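Local coordinates for protein GTN Reductase (Agrobacterium tumefaciens, PDB 4JIQ) that binds FMN and probably uses NADH or NADPH to reduce substrates such as glycerol trinitrate, at residues A[23-28]-A[66-71]; A[96-101]-A[173-178]. All coordinates share one frame; numbering follows the deposited sequence.

Interaction 1 of 2, residues A[23-28]-A[66-71]; sequences PLTRNR and ADVPGL. With FMN (flavin mononucleotide), chain B; 1L5 ([(1E)-1-nitroprop-1-en-2-yl]benzene), chain C.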
# COMPACT_ATOMS: atom_id res chain seq x y z
N PRO A 23 1.72 5.55 0.68
CA PRO A 23 0.26 5.46 0.82
C PRO A 23 -0.17 5.79 2.25
O PRO A 23 0.40 5.25 3.20
CB PRO A 23 -0.04 4.00 0.49
CG PRO A 23 1.25 3.28 0.71
CD PRO A 23 2.32 4.25 0.35
N LEU A 24 -1.16 6.67 2.39
CA LEU A 24 -1.60 7.14 3.69
C LEU A 24 -3.12 7.24 3.77
O LEU A 24 -3.71 8.17 3.22
CB LEU A 24 -1.00 8.51 3.99
CG LEU A 24 0.52 8.62 4.01
CD1 LEU A 24 0.95 9.99 3.52
CD2 LEU A 24 1.03 8.36 5.42
N THR A 25 -3.75 6.30 4.46
CA THR A 25 -5.18 6.34 4.71
C THR A 25 -5.53 7.53 5.60
O THR A 25 -4.94 7.70 6.67
CB THR A 25 -5.66 5.04 5.39
OG1 THR A 25 -5.64 3.97 4.44
CG2 THR A 25 -7.08 5.21 5.93
N ARG A 26 -6.49 8.35 5.17
CA ARG A 26 -6.87 9.53 5.93
C ARG A 26 -8.31 9.47 6.42
O ARG A 26 -8.72 10.26 7.27
CB ARG A 26 -6.66 10.81 5.11
CG ARG A 26 -5.32 10.86 4.39
CD ARG A 26 -4.17 10.81 5.39
NE ARG A 26 -4.36 11.79 6.46
CZ ARG A 26 -3.94 13.05 6.41
NH1 ARG A 26 -4.16 13.86 7.43
NH2 ARG A 26 -3.29 13.49 5.33
N ASN A 27 -9.07 8.52 5.87
CA ASN A 27 -10.48 8.36 6.21
C ASN A 27 -11.29 9.63 5.95
O ASN A 27 -11.98 10.12 6.84
CB ASN A 27 -10.64 7.91 7.66
CG ASN A 27 -9.94 6.59 7.94
OD1 ASN A 27 -8.81 6.57 8.42
ND2 ASN A 27 -10.60 5.49 7.62
N ARG A 28 -11.22 10.14 4.72
CA ARG A 28 -11.90 11.39 4.40
C ARG A 28 -12.68 11.31 3.09
O ARG A 28 -12.83 12.31 2.39
CB ARG A 28 -10.89 12.54 4.36
CG ARG A 28 -11.10 13.60 5.42
CD ARG A 28 -9.80 14.24 5.87
NE ARG A 28 -8.95 13.29 6.57
CZ ARG A 28 -8.10 13.62 7.54
NH1 ARG A 28 -7.98 14.88 7.92
NH2 ARG A 28 -7.37 12.68 8.12
N ALA A 66 -14.06 2.79 7.95
CA ALA A 66 -15.08 3.73 7.50
C ALA A 66 -14.48 4.92 6.73
O ALA A 66 -13.35 5.34 6.99
CB ALA A 66 -15.91 4.23 8.68
N ASP A 67 -15.26 5.44 5.78
CA ASP A 67 -14.89 6.61 4.97
C ASP A 67 -13.63 6.42 4.12
O ASP A 67 -12.89 7.37 3.88
CB ASP A 67 -14.75 7.86 5.84
CG ASP A 67 -16.09 8.38 6.32
OD1 ASP A 67 -17.13 7.88 5.83
OD2 ASP A 67 -16.11 9.29 7.18
N VAL A 68 -13.41 5.19 3.66
CA VAL A 68 -12.27 4.90 2.80
C VAL A 68 -12.70 4.77 1.33
O VAL A 68 -13.60 4.00 1.01
CB VAL A 68 -11.54 3.61 3.26
CG1 VAL A 68 -10.60 3.10 2.19
CG2 VAL A 68 -10.80 3.88 4.56
N PRO A 69 -12.04 5.53 0.44
CA PRO A 69 -12.37 5.54 -0.99
C PRO A 69 -12.12 4.19 -1.66
O PRO A 69 -11.09 3.56 -1.41
CB PRO A 69 -11.42 6.59 -1.57
CG PRO A 69 -10.27 6.63 -0.62
CD PRO A 69 -10.87 6.37 0.74
N GLY A 70 -13.06 3.75 -2.49
CA GLY A 70 -12.96 2.46 -3.15
C GLY A 70 -12.85 2.56 -4.66
O GLY A 70 -12.79 3.65 -5.21
N LEU A 71 -12.79 1.40 -5.31
CA LEU A 71 -12.77 1.34 -6.77
C LEU A 71 -13.93 0.51 -7.30
O LEU A 71 -13.95 0.12 -8.47
CB LEU A 71 -11.45 0.73 -7.27
CG LEU A 71 -10.20 1.60 -7.28
CD1 LEU A 71 -8.97 0.75 -7.60
CD2 LEU A 71 -10.33 2.74 -8.28
N1 FMN B . 0.69 2.07 4.59
C2 FMN B . 0.07 1.46 3.52
O2 FMN B . 0.66 0.58 2.88
N3 FMN B . -1.20 1.83 3.15
C4 FMN B . -1.87 2.82 3.85
O4 FMN B . -3.01 3.14 3.49
C4A FMN B . -1.26 3.42 4.94
N5 FMN B . -1.90 4.40 5.67
C5A FMN B . -1.25 5.11 6.66
C6 FMN B . -1.88 6.18 7.29
C7 FMN B . -1.21 6.89 8.29
C7M FMN B . -1.89 8.05 8.95
C8 FMN B . 0.08 6.53 8.65
C8M FMN B . 0.80 7.30 9.72
C9 FMN B . 0.71 5.46 8.02
C9A FMN B . 0.05 4.75 7.02
N10 FMN B . 0.66 3.69 6.35
C10 FMN B . 0.02 3.05 5.31
C1' FMN B . 2.14 3.46 6.46
C2' FMN B . 2.93 4.51 5.69
O2' FMN B . 2.68 4.38 4.31
C3' FMN B . 4.42 4.34 5.92
O3' FMN B . 4.77 2.97 5.85
C4' FMN B . 4.91 4.89 7.26
O4' FMN B . 4.16 4.44 8.37
C5' FMN B . 4.91 6.42 7.22
O5' FMN B . 5.91 6.86 8.10
P FMN B . 7.36 7.19 7.50
O1P FMN B . 7.32 8.50 6.76
O2P FMN B . 7.78 6.09 6.57
O3P FMN B . 8.31 7.30 8.66
C1 1L5 C . -3.74 1.42 7.29
C2 1L5 C . -4.54 1.94 8.46
C3 1L5 C . -3.93 2.06 9.71
C4 1L5 C . -4.63 2.54 10.82
C5 1L5 C . -5.96 2.91 10.68
C6 1L5 C . -6.56 2.80 9.43
C7 1L5 C . -5.86 2.33 8.33
C8 1L5 C . -2.60 0.79 7.55
O1 1L5 C . -0.62 0.57 6.81
N 1L5 C . -1.80 0.33 6.67
O 1L5 C . -2.17 -0.46 5.58
C 1L5 C . -4.21 1.59 5.88
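Asn27 reaches across to Ala66 and Val68 where two loops meet at the C-terminal end of a (beta/alpha)8 TIM barrel, one following strand 19-21 and the other following strand 50-57. Both Asn27 and Asp67 have left-handed backbone conformations, and their CA atoms come within 4.9 Å of each other. The Asn27 side chain spans the junction step by step. Its CB lies 3.8 Å from Ala66 O and 4.5 Å from Asp67 CB. With CG anti to the carbonyl carbon (chi1 -59°), the amide swings towards 66-71, and ND2 donates to Ala66 O at 2.8 Å. The acceptor lies close to the amide plane, and the bond is fairly straight, at 161°. ND2 also rests 3.5 Å from Val68 CG2, a methyl that touches Thr25 CG2 as well, more loosely, the two side chains crossing at about a right angle. Behind this junction, Arg28 curls back on its own loop: NE and NH2 both donate, side-on, to Arg26 O, and NH2 has a second partner in Thr354 O. Arg26 in turn bonds the carbonyls of Phe355 and Gly362, which ties the loop to the C-terminal part of the chain.

The same loop carries the flavin. Pro23 packs CG against the pyrimidine ring of FMN from the face opposite the nitroalkene ligand, and Leu24 CD2 approaches the dimethylbenzene ring on the same face as Pro23. Thr25 N donates to FMN N5, the redox-active nitrogen of the flavin, at 2.9 Å and 166°. Beside it, Thr25 OG1 gives its proton to FMN O4 at 2.9 Å and lies 3.1 Å from atom C of the ligand.

Interaction 2 of 2, residues A[96-101]-A[173-178]; sequences AQIWHV and DGVEIH. With FMN (flavin mononucleotide), chain B; 1L5 ([(1E)-1-nitroprop-1-en-2-yl]benzene), chain C.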
# COMPACT_ATOMS: atom_id res chain seq x y z
N ALA A 96 -2.52 3.79 -7.95
CA ALA A 96 -3.53 3.40 -6.98
C ALA A 96 -3.07 2.19 -6.18
O ALA A 96 -2.59 1.21 -6.75
CB ALA A 96 -4.85 3.10 -7.68
N GLN A 97 -3.20 2.26 -4.86
CA GLN A 97 -2.89 1.10 -4.04
C GLN A 97 -4.15 0.26 -3.85
O GLN A 97 -4.98 0.55 -2.98
CB GLN A 97 -2.32 1.51 -2.68
CG GLN A 97 -1.51 0.41 -2.01
CD GLN A 97 -1.29 0.64 -0.53
OE1 GLN A 97 -2.15 1.17 0.17
NE2 GLN A 97 -0.12 0.24 -0.03
N ILE A 98 -4.31 -0.76 -4.69
CA ILE A 98 -5.49 -1.62 -4.61
C ILE A 98 -5.39 -2.51 -3.37
O ILE A 98 -4.34 -3.08 -3.08
CB ILE A 98 -5.69 -2.45 -5.89
CG1 ILE A 98 -4.42 -3.24 -6.22
CG2 ILE A 98 -6.05 -1.54 -7.05
CD1 ILE A 98 -4.56 -4.08 -7.47
N TRP A 99 -6.51 -2.63 -2.66
CA TRP A 99 -6.48 -3.12 -1.29
C TRP A 99 -7.51 -4.22 -1.03
O TRP A 99 -8.61 -4.22 -1.58
CB TRP A 99 -6.76 -1.94 -0.37
CG TRP A 99 -6.37 -2.13 1.06
CD1 TRP A 99 -5.62 -3.14 1.59
CD2 TRP A 99 -6.71 -1.27 2.15
NE1 TRP A 99 -5.48 -2.96 2.94
CE2 TRP A 99 -6.14 -1.83 3.31
CE3 TRP A 99 -7.45 -0.09 2.26
CZ2 TRP A 99 -6.28 -1.23 4.57
CZ3 TRP A 99 -7.59 0.49 3.50
CH2 TRP A 99 -7.01 -0.08 4.64
N HIS A 100 -7.13 -5.17 -0.17
CA HIS A 100 -8.08 -6.09 0.44
C HIS A 100 -7.62 -6.36 1.86
O HIS A 100 -6.52 -6.88 2.08
CB HIS A 100 -8.18 -7.40 -0.35
CG HIS A 100 -9.41 -8.20 -0.03
ND1 HIS A 100 -9.72 -8.62 1.25
CD2 HIS A 100 -10.41 -8.65 -0.82
CE1 HIS A 100 -10.85 -9.29 1.23
NE2 HIS A 100 -11.29 -9.33 -0.02
N VAL A 101 -8.46 -6.01 2.83
CA VAL A 101 -8.10 -6.09 4.25
C VAL A 101 -8.07 -7.51 4.81
O VAL A 101 -7.31 -7.80 5.74
CB VAL A 101 -9.02 -5.20 5.12
CG1 VAL A 101 -8.90 -3.75 4.70
CG2 VAL A 101 -10.47 -5.67 5.04
N ASP A 173 -1.71 6.00 -13.56
CA ASP A 173 -0.55 5.56 -14.32
C ASP A 173 -0.24 4.09 -14.08
O ASP A 173 0.40 3.44 -14.89
CB ASP A 173 0.67 6.42 -13.98
CG ASP A 173 0.51 7.86 -14.42
OD1 ASP A 173 0.50 8.11 -15.65
OD2 ASP A 173 0.40 8.75 -13.55
N GLY A 174 -0.71 3.57 -12.95
CA GLY A 174 -0.50 2.18 -12.59
C GLY A 174 -1.12 1.84 -11.26
O GLY A 174 -1.80 2.68 -10.65
N VAL A 175 -0.91 0.62 -10.79
CA VAL A 175 -1.42 0.21 -9.48
C VAL A 175 -0.30 -0.31 -8.59
O VAL A 175 0.74 -0.77 -9.06
CB VAL A 175 -2.49 -0.90 -9.59
CG1 VAL A 175 -3.65 -0.44 -10.45
CG2 VAL A 175 -1.89 -2.18 -10.13
N GLU A 176 -0.52 -0.22 -7.28
CA GLU A 176 0.38 -0.84 -6.33
C GLU A 176 -0.39 -1.88 -5.53
O GLU A 176 -1.27 -1.55 -4.75
CB GLU A 176 0.98 0.20 -5.38
CG GLU A 176 2.10 -0.35 -4.51
CD GLU A 176 2.45 0.58 -3.37
OE1 GLU A 176 3.58 1.11 -3.35
OE2 GLU A 176 1.60 0.76 -2.47
N ILE A 177 -0.06 -3.15 -5.75
CA ILE A 177 -0.72 -4.23 -5.02
C ILE A 177 -0.35 -4.17 -3.55
O ILE A 177 0.82 -4.21 -3.19
CB ILE A 177 -0.33 -5.61 -5.59
CG1 ILE A 177 -0.82 -5.74 -7.04
CG2 ILE A 177 -0.91 -6.72 -4.73
CD1 ILE A 177 -0.18 -6.89 -7.79
N HIS A 178 -1.36 -4.05 -2.69
CA HIS A 178 -1.13 -3.98 -1.25
C HIS A 178 -0.95 -5.38 -0.67
O HIS A 178 -1.91 -6.13 -0.51
CB HIS A 178 -2.27 -3.25 -0.55
CG HIS A 178 -1.96 -2.82 0.85
ND1 HIS A 178 -2.74 -1.94 1.56
CD2 HIS A 178 -0.94 -3.16 1.68
CE1 HIS A 178 -2.22 -1.75 2.76
NE2 HIS A 178 -1.13 -2.48 2.86
N1 FMN B . 0.69 2.07 4.59
C2 FMN B . 0.07 1.46 3.52
O2 FMN B . 0.66 0.58 2.88
N3 FMN B . -1.20 1.83 3.15
C4 FMN B . -1.87 2.82 3.85
O4 FMN B . -3.01 3.14 3.49
C4A FMN B . -1.26 3.42 4.94
N5 FMN B . -1.90 4.40 5.67
C5A FMN B . -1.25 5.11 6.66
C6 FMN B . -1.88 6.18 7.29
C7 FMN B . -1.21 6.89 8.29
C7M FMN B . -1.89 8.05 8.95
C8 FMN B . 0.08 6.53 8.65
C8M FMN B . 0.80 7.30 9.72
C9 FMN B . 0.71 5.46 8.02
C9A FMN B . 0.05 4.75 7.02
N10 FMN B . 0.66 3.69 6.35
C10 FMN B . 0.02 3.05 5.31
C1' FMN B . 2.14 3.46 6.46
C2' FMN B . 2.93 4.51 5.69
O2' FMN B . 2.68 4.38 4.31
C3' FMN B . 4.42 4.34 5.92
O3' FMN B . 4.77 2.97 5.85
C4' FMN B . 4.91 4.89 7.26
O4' FMN B . 4.16 4.44 8.37
C5' FMN B . 4.91 6.42 7.22
O5' FMN B . 5.91 6.86 8.10
P FMN B . 7.36 7.19 7.50
O1P FMN B . 7.32 8.50 6.76
O2P FMN B . 7.78 6.09 6.57
O3P FMN B . 8.31 7.30 8.66
C1 1L5 C . -3.74 1.42 7.29
C2 1L5 C . -4.54 1.94 8.46
C3 1L5 C . -3.93 2.06 9.71
C4 1L5 C . -4.63 2.54 10.82
C5 1L5 C . -5.96 2.91 10.68
C6 1L5 C . -6.56 2.80 9.43
C7 1L5 C . -5.86 2.33 8.33
C8 1L5 C . -2.60 0.79 7.55
O1 1L5 C . -0.62 0.57 6.81
N 1L5 C . -1.80 0.33 6.67
O 1L5 C . -2.17 -0.46 5.58
C 1L5 C . -4.21 1.59 5.88
O HOH W 1 -4.45 -5.93 -1.70
O HOH W 2 -3.74 -7.62 1.25
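Ala96 and Glu176 join neighbouring parallel strands of the TIM barrel: Glu176 N donates to Ala96 O at 2.6 Å, and Ala96 N to Gly174 O. Farther along, His178 N bonds Ile98 O, while the intervening bond from Ile98 N to Glu176 O is weak.

Inside the barrel the Gln97 amide recognises the flavin with both of its polar atoms. NE2 donates to FMN O2 at 3.0 Å in an almost straight line (175°), while FMN N3 donates to OE1 at 3.2 Å. Glu176 extends alongside Gln97, and its OE2 takes a weak bond from the same NE2. The paired bonds to FMN set the rotation of the amide; Glu176, itself bonded through OE1 to His265 ND1, lies behind it as a second-shell residue and may add to this.

The His178 imidazole lies nearly parallel to that amide, with Gln97 NE2 over the ring centre. It also forms an offset stack with the five-membered ring of Trp99, the planes 24° apart and the centroids separated by 4.3 Å. His178 meets the nitro group of the ligand with its edge, CE1 lying 3.1 Å from ligand O, and Trp99 CH2 approaches ligand atom C. A water lies within bonding distance of both His100 O and His178 O.

The other side of the sheet is apolar. Ile98 CG1 sits between the backbone N and the carbonyl carbon (chi1 55°), which brings CD1 to 4.1 Å from Ile177 CG1 and close to Val175 CG2. Helix 150-169 covers Ile98 and Val175 through Tyr160 and Ala167, and helix 209-222 adds Val215, Val218 and Ile222. Strand 50-57 flanks Gln97 through Thr53 and Thr56, and strand 227-231 lies beside Ile177.

Overall arrangement
Interactions 1 and 2, with centres 12 Å apart, meet at one FMN pocket at the C-terminal mouth of the barrel; 66-71 stands behind the flavin-binding loop 23-28. That loop serves the N5 and O4 positions of the flavin, whereas 96-101 serves N3 and O2, so together they hold its polar edge. They meet directly beside the pyrimidine ring, where Pro23 CG packs 3.4 Å from Gln97 NE2. Thr25 OG1 and Trp99 CZ3, 4.1 Å apart, both lie near the nitroalkene, whose nitro group is approached from 173-178 by His178. Farther from the flavin, Leu71 CD1 rests 3.8 Å from Ile98 CG2, linking the loop 66-71 to the apolar side of the strands.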